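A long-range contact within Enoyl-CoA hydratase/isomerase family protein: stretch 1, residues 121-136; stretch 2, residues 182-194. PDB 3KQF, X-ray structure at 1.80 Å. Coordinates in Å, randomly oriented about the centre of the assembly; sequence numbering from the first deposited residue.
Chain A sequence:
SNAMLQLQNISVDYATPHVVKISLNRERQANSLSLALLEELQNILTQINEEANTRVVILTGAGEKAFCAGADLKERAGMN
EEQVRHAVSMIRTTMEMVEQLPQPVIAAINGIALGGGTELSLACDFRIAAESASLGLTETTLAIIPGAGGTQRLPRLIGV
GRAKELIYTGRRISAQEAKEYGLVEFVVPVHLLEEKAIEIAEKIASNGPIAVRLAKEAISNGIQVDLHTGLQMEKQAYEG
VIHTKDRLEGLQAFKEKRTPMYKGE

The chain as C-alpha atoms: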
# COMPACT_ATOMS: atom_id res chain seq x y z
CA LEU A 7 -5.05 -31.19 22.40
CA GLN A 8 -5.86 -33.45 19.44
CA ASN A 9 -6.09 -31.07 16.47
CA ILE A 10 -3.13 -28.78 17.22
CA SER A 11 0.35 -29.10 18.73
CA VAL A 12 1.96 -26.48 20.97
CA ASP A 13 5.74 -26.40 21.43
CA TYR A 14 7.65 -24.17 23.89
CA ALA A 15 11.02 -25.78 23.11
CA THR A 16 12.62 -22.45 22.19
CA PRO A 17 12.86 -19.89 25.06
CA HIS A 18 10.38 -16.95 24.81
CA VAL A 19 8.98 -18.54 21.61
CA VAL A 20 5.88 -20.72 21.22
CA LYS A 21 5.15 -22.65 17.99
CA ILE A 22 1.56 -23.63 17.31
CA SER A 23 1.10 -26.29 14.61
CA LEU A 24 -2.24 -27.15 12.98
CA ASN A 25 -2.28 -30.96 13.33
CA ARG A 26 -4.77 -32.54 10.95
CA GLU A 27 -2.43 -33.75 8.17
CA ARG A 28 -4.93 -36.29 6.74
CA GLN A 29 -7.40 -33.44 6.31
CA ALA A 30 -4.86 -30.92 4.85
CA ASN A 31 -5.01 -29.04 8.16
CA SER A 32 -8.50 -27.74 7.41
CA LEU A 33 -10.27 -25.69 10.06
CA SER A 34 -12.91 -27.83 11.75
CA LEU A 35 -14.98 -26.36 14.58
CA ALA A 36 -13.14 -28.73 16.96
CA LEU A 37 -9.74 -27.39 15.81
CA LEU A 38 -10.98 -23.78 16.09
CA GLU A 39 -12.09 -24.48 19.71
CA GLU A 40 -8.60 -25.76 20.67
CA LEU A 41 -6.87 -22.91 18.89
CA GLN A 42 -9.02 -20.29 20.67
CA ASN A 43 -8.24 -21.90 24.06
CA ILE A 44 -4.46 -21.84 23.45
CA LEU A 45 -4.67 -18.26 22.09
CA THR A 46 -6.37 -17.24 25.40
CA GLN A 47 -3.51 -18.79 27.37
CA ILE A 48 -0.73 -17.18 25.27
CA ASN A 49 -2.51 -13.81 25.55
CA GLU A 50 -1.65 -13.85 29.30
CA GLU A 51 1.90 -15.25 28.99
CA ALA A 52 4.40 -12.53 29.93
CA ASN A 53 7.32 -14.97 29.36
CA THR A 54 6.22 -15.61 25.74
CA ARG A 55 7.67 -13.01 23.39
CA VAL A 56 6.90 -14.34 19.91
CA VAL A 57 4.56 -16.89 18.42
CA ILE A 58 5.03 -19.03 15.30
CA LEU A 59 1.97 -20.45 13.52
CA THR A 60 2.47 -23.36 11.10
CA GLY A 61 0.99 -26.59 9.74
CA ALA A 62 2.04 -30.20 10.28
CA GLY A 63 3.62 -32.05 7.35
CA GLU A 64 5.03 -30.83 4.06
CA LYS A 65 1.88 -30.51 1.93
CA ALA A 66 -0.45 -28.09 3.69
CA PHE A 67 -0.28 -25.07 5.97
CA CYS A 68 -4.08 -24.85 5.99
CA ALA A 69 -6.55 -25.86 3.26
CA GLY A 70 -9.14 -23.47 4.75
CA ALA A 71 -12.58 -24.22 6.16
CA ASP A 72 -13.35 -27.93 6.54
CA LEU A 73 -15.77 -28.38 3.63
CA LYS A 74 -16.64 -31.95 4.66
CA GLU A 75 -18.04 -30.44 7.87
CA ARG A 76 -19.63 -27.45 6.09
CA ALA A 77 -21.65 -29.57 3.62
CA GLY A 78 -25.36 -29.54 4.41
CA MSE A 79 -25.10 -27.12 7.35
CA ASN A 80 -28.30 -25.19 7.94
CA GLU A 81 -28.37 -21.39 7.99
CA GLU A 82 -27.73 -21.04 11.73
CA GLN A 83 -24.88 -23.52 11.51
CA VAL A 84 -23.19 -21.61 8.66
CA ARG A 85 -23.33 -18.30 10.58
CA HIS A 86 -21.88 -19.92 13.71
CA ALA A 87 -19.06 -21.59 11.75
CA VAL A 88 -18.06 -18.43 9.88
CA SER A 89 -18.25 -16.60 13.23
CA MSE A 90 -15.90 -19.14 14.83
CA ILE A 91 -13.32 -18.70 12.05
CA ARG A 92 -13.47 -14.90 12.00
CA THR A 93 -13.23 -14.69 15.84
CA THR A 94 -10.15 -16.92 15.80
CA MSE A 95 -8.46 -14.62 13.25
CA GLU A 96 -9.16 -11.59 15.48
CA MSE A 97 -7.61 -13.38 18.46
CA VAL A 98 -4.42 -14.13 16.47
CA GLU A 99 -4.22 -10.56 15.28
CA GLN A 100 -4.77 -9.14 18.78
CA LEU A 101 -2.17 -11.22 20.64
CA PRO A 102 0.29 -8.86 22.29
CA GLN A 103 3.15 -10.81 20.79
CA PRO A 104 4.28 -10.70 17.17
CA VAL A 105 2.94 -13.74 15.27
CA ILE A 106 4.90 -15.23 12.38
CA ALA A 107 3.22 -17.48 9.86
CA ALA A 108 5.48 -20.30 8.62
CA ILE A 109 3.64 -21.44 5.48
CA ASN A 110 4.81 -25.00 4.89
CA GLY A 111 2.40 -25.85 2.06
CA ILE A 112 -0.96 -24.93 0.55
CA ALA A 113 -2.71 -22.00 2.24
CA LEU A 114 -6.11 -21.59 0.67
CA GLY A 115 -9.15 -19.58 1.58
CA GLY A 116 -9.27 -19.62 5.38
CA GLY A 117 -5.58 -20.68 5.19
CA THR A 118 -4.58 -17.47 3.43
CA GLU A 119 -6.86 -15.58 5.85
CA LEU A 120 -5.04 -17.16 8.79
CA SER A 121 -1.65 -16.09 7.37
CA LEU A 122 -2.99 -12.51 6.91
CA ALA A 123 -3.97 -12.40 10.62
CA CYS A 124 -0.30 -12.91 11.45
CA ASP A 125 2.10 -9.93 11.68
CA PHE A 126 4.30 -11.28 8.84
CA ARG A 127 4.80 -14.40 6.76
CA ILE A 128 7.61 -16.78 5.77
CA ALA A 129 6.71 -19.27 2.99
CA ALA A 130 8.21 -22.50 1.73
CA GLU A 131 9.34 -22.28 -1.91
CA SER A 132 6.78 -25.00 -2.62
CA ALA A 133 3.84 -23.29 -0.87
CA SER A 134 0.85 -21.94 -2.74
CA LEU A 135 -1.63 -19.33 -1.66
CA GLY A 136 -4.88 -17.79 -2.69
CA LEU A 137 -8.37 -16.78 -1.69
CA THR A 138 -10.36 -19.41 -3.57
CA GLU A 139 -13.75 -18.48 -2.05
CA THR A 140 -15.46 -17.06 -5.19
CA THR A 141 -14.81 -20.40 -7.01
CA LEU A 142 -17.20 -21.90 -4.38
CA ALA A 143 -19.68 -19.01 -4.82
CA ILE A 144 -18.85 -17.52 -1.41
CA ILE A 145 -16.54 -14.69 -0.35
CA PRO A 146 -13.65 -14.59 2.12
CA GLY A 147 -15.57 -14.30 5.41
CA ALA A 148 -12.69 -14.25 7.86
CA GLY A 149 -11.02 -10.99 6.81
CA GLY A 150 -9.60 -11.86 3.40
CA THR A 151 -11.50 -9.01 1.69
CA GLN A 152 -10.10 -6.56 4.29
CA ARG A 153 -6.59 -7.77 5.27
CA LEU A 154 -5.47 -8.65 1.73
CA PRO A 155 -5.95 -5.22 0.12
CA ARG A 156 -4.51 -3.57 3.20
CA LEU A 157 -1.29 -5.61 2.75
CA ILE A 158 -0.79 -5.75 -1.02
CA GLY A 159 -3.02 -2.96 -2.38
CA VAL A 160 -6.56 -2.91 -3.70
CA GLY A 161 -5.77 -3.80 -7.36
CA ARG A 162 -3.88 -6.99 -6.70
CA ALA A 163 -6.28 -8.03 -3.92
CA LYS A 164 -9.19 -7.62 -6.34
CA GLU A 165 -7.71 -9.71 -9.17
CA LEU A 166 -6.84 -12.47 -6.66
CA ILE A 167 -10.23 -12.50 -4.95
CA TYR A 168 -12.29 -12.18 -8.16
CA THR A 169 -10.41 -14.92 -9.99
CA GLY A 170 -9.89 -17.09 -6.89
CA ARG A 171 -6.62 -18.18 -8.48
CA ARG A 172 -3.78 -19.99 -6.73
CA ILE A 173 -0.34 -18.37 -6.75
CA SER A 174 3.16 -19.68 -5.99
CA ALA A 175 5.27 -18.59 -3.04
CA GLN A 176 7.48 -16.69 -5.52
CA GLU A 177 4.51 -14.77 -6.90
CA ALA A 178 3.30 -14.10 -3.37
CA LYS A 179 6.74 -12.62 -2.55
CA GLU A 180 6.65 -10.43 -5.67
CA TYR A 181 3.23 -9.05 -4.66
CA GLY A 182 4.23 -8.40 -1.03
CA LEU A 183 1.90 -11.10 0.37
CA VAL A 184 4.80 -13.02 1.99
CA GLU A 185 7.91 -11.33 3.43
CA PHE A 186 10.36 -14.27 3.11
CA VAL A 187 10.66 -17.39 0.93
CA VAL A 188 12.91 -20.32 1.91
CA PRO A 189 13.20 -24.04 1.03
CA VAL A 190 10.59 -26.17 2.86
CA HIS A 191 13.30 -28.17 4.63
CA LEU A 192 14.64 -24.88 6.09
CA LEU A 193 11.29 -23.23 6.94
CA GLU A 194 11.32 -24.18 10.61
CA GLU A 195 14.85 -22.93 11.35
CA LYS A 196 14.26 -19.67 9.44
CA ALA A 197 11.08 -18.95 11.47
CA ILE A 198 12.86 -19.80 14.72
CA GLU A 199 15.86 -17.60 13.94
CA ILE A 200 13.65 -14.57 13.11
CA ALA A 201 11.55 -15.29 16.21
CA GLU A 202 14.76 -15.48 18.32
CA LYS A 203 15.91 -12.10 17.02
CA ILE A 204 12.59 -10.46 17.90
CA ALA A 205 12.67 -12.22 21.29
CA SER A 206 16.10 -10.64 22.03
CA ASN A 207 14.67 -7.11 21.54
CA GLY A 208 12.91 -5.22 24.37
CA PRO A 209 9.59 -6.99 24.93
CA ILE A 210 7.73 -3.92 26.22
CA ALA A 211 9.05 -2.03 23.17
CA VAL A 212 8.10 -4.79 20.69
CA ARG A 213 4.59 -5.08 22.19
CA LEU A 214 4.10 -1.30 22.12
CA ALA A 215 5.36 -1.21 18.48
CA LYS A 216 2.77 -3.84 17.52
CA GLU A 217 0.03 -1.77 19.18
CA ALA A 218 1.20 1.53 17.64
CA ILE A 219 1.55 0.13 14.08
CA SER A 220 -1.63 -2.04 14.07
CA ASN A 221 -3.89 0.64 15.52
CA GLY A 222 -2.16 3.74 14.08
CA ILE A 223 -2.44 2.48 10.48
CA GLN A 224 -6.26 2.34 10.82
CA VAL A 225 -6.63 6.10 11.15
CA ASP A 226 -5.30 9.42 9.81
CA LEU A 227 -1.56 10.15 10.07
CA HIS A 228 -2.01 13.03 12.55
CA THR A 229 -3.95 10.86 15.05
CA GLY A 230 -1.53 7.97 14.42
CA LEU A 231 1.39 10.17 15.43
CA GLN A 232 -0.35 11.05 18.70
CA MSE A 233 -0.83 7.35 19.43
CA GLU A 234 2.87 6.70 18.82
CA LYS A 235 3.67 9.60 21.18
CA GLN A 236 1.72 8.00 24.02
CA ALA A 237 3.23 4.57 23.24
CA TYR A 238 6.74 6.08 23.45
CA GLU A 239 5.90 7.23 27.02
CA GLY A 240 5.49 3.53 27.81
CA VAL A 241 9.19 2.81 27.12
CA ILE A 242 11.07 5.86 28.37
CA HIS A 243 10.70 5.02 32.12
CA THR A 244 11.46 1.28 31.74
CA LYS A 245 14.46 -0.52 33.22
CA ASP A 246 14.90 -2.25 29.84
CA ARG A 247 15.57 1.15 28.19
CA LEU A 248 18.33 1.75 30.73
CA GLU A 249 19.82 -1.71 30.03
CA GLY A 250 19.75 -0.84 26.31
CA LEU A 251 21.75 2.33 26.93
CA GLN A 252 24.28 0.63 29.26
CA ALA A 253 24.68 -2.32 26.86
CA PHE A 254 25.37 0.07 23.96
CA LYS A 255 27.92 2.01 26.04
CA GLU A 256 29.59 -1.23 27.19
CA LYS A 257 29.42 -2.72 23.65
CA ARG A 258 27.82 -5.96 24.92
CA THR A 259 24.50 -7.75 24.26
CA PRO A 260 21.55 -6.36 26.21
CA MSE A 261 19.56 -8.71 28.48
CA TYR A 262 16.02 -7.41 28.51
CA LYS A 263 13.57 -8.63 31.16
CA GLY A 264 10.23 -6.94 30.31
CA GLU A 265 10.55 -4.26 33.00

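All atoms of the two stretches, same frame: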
# COMPACT_ATOMS: atom_id res chain seq x y z
N SER A 121 -2.99 -16.67 7.55
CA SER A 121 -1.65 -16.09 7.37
C SER A 121 -1.70 -14.56 7.37
O SER A 121 -0.77 -13.92 7.81
CB SER A 121 -0.97 -16.60 6.09
OG SER A 121 -1.42 -15.91 4.95
N LEU A 122 -2.81 -13.97 6.91
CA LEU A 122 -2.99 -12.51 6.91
C LEU A 122 -3.22 -11.96 8.32
O LEU A 122 -2.92 -10.81 8.56
CB LEU A 122 -4.16 -12.09 6.01
CG LEU A 122 -3.89 -12.25 4.50
CD1 LEU A 122 -5.18 -12.22 3.68
CD2 LEU A 122 -2.89 -11.20 3.99
N ALA A 123 -3.74 -12.80 9.22
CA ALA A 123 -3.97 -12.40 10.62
C ALA A 123 -2.67 -12.34 11.38
O ALA A 123 -2.62 -11.77 12.48
CB ALA A 123 -4.94 -13.36 11.30
N CYS A 124 -1.63 -12.96 10.84
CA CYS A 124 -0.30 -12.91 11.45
C CYS A 124 0.38 -11.60 11.07
O CYS A 124 0.06 -10.98 10.05
CB CYS A 124 0.55 -14.10 11.00
SG CYS A 124 -0.12 -15.74 11.47
N ASP A 125 1.32 -11.16 11.92
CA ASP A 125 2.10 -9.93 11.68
C ASP A 125 2.89 -9.98 10.37
O ASP A 125 2.94 -9.00 9.65
CB ASP A 125 3.02 -9.64 12.85
CG ASP A 125 2.26 -9.30 14.11
OD1 ASP A 125 2.00 -8.09 14.31
OD2 ASP A 125 1.83 -10.21 14.84
N PHE A 126 3.62 -11.07 10.13
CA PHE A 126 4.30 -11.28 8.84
C PHE A 126 4.42 -12.77 8.55
O PHE A 126 4.15 -13.62 9.42
CB PHE A 126 5.61 -10.49 8.66
CG PHE A 126 6.67 -10.82 9.65
CD1 PHE A 126 7.61 -11.81 9.38
CD2 PHE A 126 6.73 -10.14 10.85
CE1 PHE A 126 8.59 -12.12 10.29
CE2 PHE A 126 7.73 -10.43 11.77
CZ PHE A 126 8.66 -11.42 11.50
N ARG A 127 4.82 -13.07 7.31
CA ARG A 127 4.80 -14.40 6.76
C ARG A 127 6.10 -14.87 6.10
O ARG A 127 6.75 -14.12 5.38
CB ARG A 127 3.69 -14.38 5.68
CG ARG A 127 2.28 -14.19 6.22
CD ARG A 127 1.36 -13.34 5.30
NE ARG A 127 1.79 -11.94 5.35
CZ ARG A 127 1.50 -11.08 6.34
NH1 ARG A 127 1.98 -9.84 6.31
NH2 ARG A 127 0.77 -11.46 7.37
N ILE A 128 6.46 -16.11 6.40
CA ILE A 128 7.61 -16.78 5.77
C ILE A 128 6.98 -17.98 5.06
O ILE A 128 6.25 -18.75 5.69
CB ILE A 128 8.61 -17.32 6.77
CG1 ILE A 128 9.10 -16.24 7.74
CG2 ILE A 128 9.83 -17.97 6.01
CD1 ILE A 128 9.93 -16.81 8.87
N ALA A 129 7.25 -18.15 3.77
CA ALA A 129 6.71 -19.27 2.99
C ALA A 129 7.76 -20.22 2.44
O ALA A 129 8.82 -19.81 2.03
CB ALA A 129 5.92 -18.75 1.83
N ALA A 130 7.39 -21.50 2.37
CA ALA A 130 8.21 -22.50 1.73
C ALA A 130 8.17 -22.20 0.24
O ALA A 130 7.13 -21.73 -0.26
CB ALA A 130 7.65 -23.90 1.99
N GLU A 131 9.27 -22.47 -0.46
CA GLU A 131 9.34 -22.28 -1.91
C GLU A 131 8.23 -23.02 -2.62
O GLU A 131 7.77 -22.59 -3.68
CB GLU A 131 10.69 -22.79 -2.49
CG GLU A 131 11.88 -21.88 -2.27
CD GLU A 131 13.17 -22.40 -2.92
OE1 GLU A 131 13.57 -23.54 -2.64
OE2 GLU A 131 13.78 -21.65 -3.72
N SER A 132 7.80 -24.14 -2.03
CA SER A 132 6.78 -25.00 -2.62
C SER A 132 5.35 -24.68 -2.19
O SER A 132 4.41 -25.35 -2.63
CB SER A 132 7.10 -26.47 -2.32
OG SER A 132 7.22 -26.67 -0.92
N ALA A 133 5.17 -23.68 -1.33
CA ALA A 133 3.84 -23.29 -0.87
C ALA A 133 3.06 -22.58 -1.95
O ALA A 133 3.62 -22.05 -2.92
CB ALA A 133 3.92 -22.40 0.38
N SER A 134 1.74 -22.63 -1.82
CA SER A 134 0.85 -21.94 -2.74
C SER A 134 -0.22 -21.28 -1.91
O SER A 134 -0.60 -21.79 -0.84
CB SER A 134 0.27 -22.86 -3.82
OG SER A 134 -0.30 -24.03 -3.29
N LEU A 135 -0.66 -20.11 -2.37
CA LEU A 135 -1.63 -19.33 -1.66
C LEU A 135 -2.74 -18.87 -2.56
O LEU A 135 -2.66 -18.95 -3.79
CB LEU A 135 -0.98 -18.08 -1.04
CG LEU A 135 0.16 -18.31 -0.04
CD1 LEU A 135 1.47 -18.58 -0.75
CD2 LEU A 135 0.27 -17.09 0.91
N GLY A 136 -3.78 -18.35 -1.93
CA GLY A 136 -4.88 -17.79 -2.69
C GLY A 136 -6.16 -17.77 -1.90
O GLY A 136 -6.35 -18.55 -0.96
N GLY A 182 4.14 -8.90 -2.41
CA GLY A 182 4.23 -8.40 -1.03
C GLY A 182 3.33 -9.13 -0.04
O GLY A 182 3.14 -8.67 1.11
N LEU A 183 2.78 -10.27 -0.47
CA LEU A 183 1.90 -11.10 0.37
C LEU A 183 2.73 -11.88 1.39
O LEU A 183 2.26 -12.10 2.50
CB LEU A 183 1.04 -12.04 -0.49
CG LEU A 183 0.14 -13.05 0.23
CD1 LEU A 183 -0.90 -12.39 1.20
CD2 LEU A 183 -0.57 -13.91 -0.81
N VAL A 184 3.92 -12.35 1.01
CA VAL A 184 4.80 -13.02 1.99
C VAL A 184 6.11 -12.21 2.03
O VAL A 184 6.55 -11.64 1.01
CB VAL A 184 5.03 -14.51 1.72
CG1 VAL A 184 3.68 -15.25 1.67
CG2 VAL A 184 5.86 -14.72 0.45
N GLU A 185 6.71 -12.15 3.21
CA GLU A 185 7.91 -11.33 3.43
C GLU A 185 9.22 -12.08 3.21
O GLU A 185 10.24 -11.45 2.92
CB GLU A 185 7.86 -10.67 4.82
CG GLU A 185 6.82 -9.52 4.93
CD GLU A 185 5.36 -9.98 4.97
OE1 GLU A 185 5.07 -11.15 5.34
OE2 GLU A 185 4.48 -9.14 4.65
N PHE A 186 9.19 -13.41 3.35
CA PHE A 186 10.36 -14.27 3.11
C PHE A 186 9.95 -15.56 2.39
O PHE A 186 8.82 -16.05 2.57
CB PHE A 186 11.02 -14.68 4.43
CG PHE A 186 11.45 -13.51 5.29
CD1 PHE A 186 12.73 -12.98 5.19
CD2 PHE A 186 10.57 -12.96 6.20
CE1 PHE A 186 13.13 -11.91 5.99
CE2 PHE A 186 10.96 -11.88 7.01
CZ PHE A 186 12.22 -11.35 6.90
N VAL A 187 10.85 -16.10 1.58
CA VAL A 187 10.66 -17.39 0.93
C VAL A 187 11.94 -18.21 1.13
O VAL A 187 13.04 -17.71 0.88
CB VAL A 187 10.28 -17.28 -0.58
CG1 VAL A 187 10.21 -18.67 -1.19
CG2 VAL A 187 8.95 -16.58 -0.73
N VAL A 188 11.79 -19.42 1.65
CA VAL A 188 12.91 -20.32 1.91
C VAL A 188 12.53 -21.76 1.53
O VAL A 188 11.35 -22.07 1.41
CB VAL A 188 13.33 -20.30 3.41
CG1 VAL A 188 13.66 -18.89 3.85
CG2 VAL A 188 12.23 -20.89 4.31
N PRO A 189 13.52 -22.64 1.36
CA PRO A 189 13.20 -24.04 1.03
C PRO A 189 12.39 -24.67 2.15
O PRO A 189 12.62 -24.34 3.32
CB PRO A 189 14.58 -24.70 0.91
CG PRO A 189 15.51 -23.59 0.70
CD PRO A 189 14.97 -22.40 1.38
N VAL A 190 11.47 -25.57 1.82
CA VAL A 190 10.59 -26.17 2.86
C VAL A 190 11.39 -26.84 3.98
O VAL A 190 11.04 -26.72 5.16
CB VAL A 190 9.55 -27.15 2.26
CG1 VAL A 190 10.21 -28.46 1.84
CG2 VAL A 190 8.43 -27.41 3.27
N HIS A 191 12.49 -27.50 3.63
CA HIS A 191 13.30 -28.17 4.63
C HIS A 191 14.00 -27.20 5.59
O HIS A 191 14.48 -27.62 6.63
CB HIS A 191 14.29 -29.15 3.97
CG HIS A 191 15.22 -28.50 3.00
ND1 HIS A 191 14.85 -28.19 1.71
CD2 HIS A 191 16.52 -28.13 3.12
CE1 HIS A 191 15.88 -27.65 1.08
NE2 HIS A 191 16.90 -27.60 1.91
N LEU A 192 14.04 -25.91 5.24
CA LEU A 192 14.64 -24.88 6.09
C LEU A 192 13.61 -23.90 6.70
O LEU A 192 13.97 -22.95 7.39
CB LEU A 192 15.69 -24.09 5.29
CG LEU A 192 16.92 -24.93 4.91
CD1 LEU A 192 17.90 -24.16 4.03
CD2 LEU A 192 17.63 -25.45 6.17
N LEU A 193 12.34 -24.15 6.46
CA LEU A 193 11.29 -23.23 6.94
C LEU A 193 11.28 -23.10 8.46
O LEU A 193 11.24 -22.00 9.00
CB LEU A 193 9.94 -23.70 6.43
CG LEU A 193 8.73 -22.89 6.87
CD1 LEU A 193 8.89 -21.42 6.49
CD2 LEU A 193 7.49 -23.48 6.27
N GLU A 194 11.35 -24.22 9.16
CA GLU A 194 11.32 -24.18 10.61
C GLU A 194 12.49 -23.41 11.21
O GLU A 194 12.28 -22.58 12.10
CB GLU A 194 11.28 -25.59 11.18
CG GLU A 194 10.89 -25.61 12.65
CD GLU A 194 10.67 -27.01 13.17
OE1 GLU A 194 11.62 -27.81 13.16
OE2 GLU A 194 9.54 -27.29 13.61
O HOH W 1 10.21 -26.07 -0.90

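Strands 126-130 and 186-188 run parallel, their axes 4.6 Å apart at closest and inclined by 24°. The ladder alternates as a parallel pair should: Phe 186 N reaches Arg 127 O (3.3 Å), Ala 129 N reaches Phe 186 O (2.9 Å), Val 188 N reaches Ala 129 O (3.0 Å), and Glu 131 N closes it on Val 188 O (2.8 Å), just as the first stretch enters a type I turn from Ala 130 to Ala 133.

At the start of the ladder, the Glu 185 carboxylate binds Arg 127 twice: OE1 accepts the backbone N (2.8 Å) and OE2 forms a salt bridge with NH1 (3.1 Å). The buried guanidinium is paid for on its other nitrogens as well: NH2 of Arg 127 bonds Ser 121 O (2.9 Å) and Cys 124 O (2.8 Å), while its NE makes a weak bond to Leu 183 O (2.9 Å).

The contact buries 911 Å², and apolar side chains line both faces. Ile 128 shares one with Phe 186 and Val 188, and its CG2 meets Leu 193 CD1 at 3.6 Å. On the other, small Ala 129 leaves room for branched Val 184 against its CB. Leu 183 packs between Leu 122 and Leu 135, a methyl to each. At the exposed end, a water links Ser 132 OG to Val 190 N.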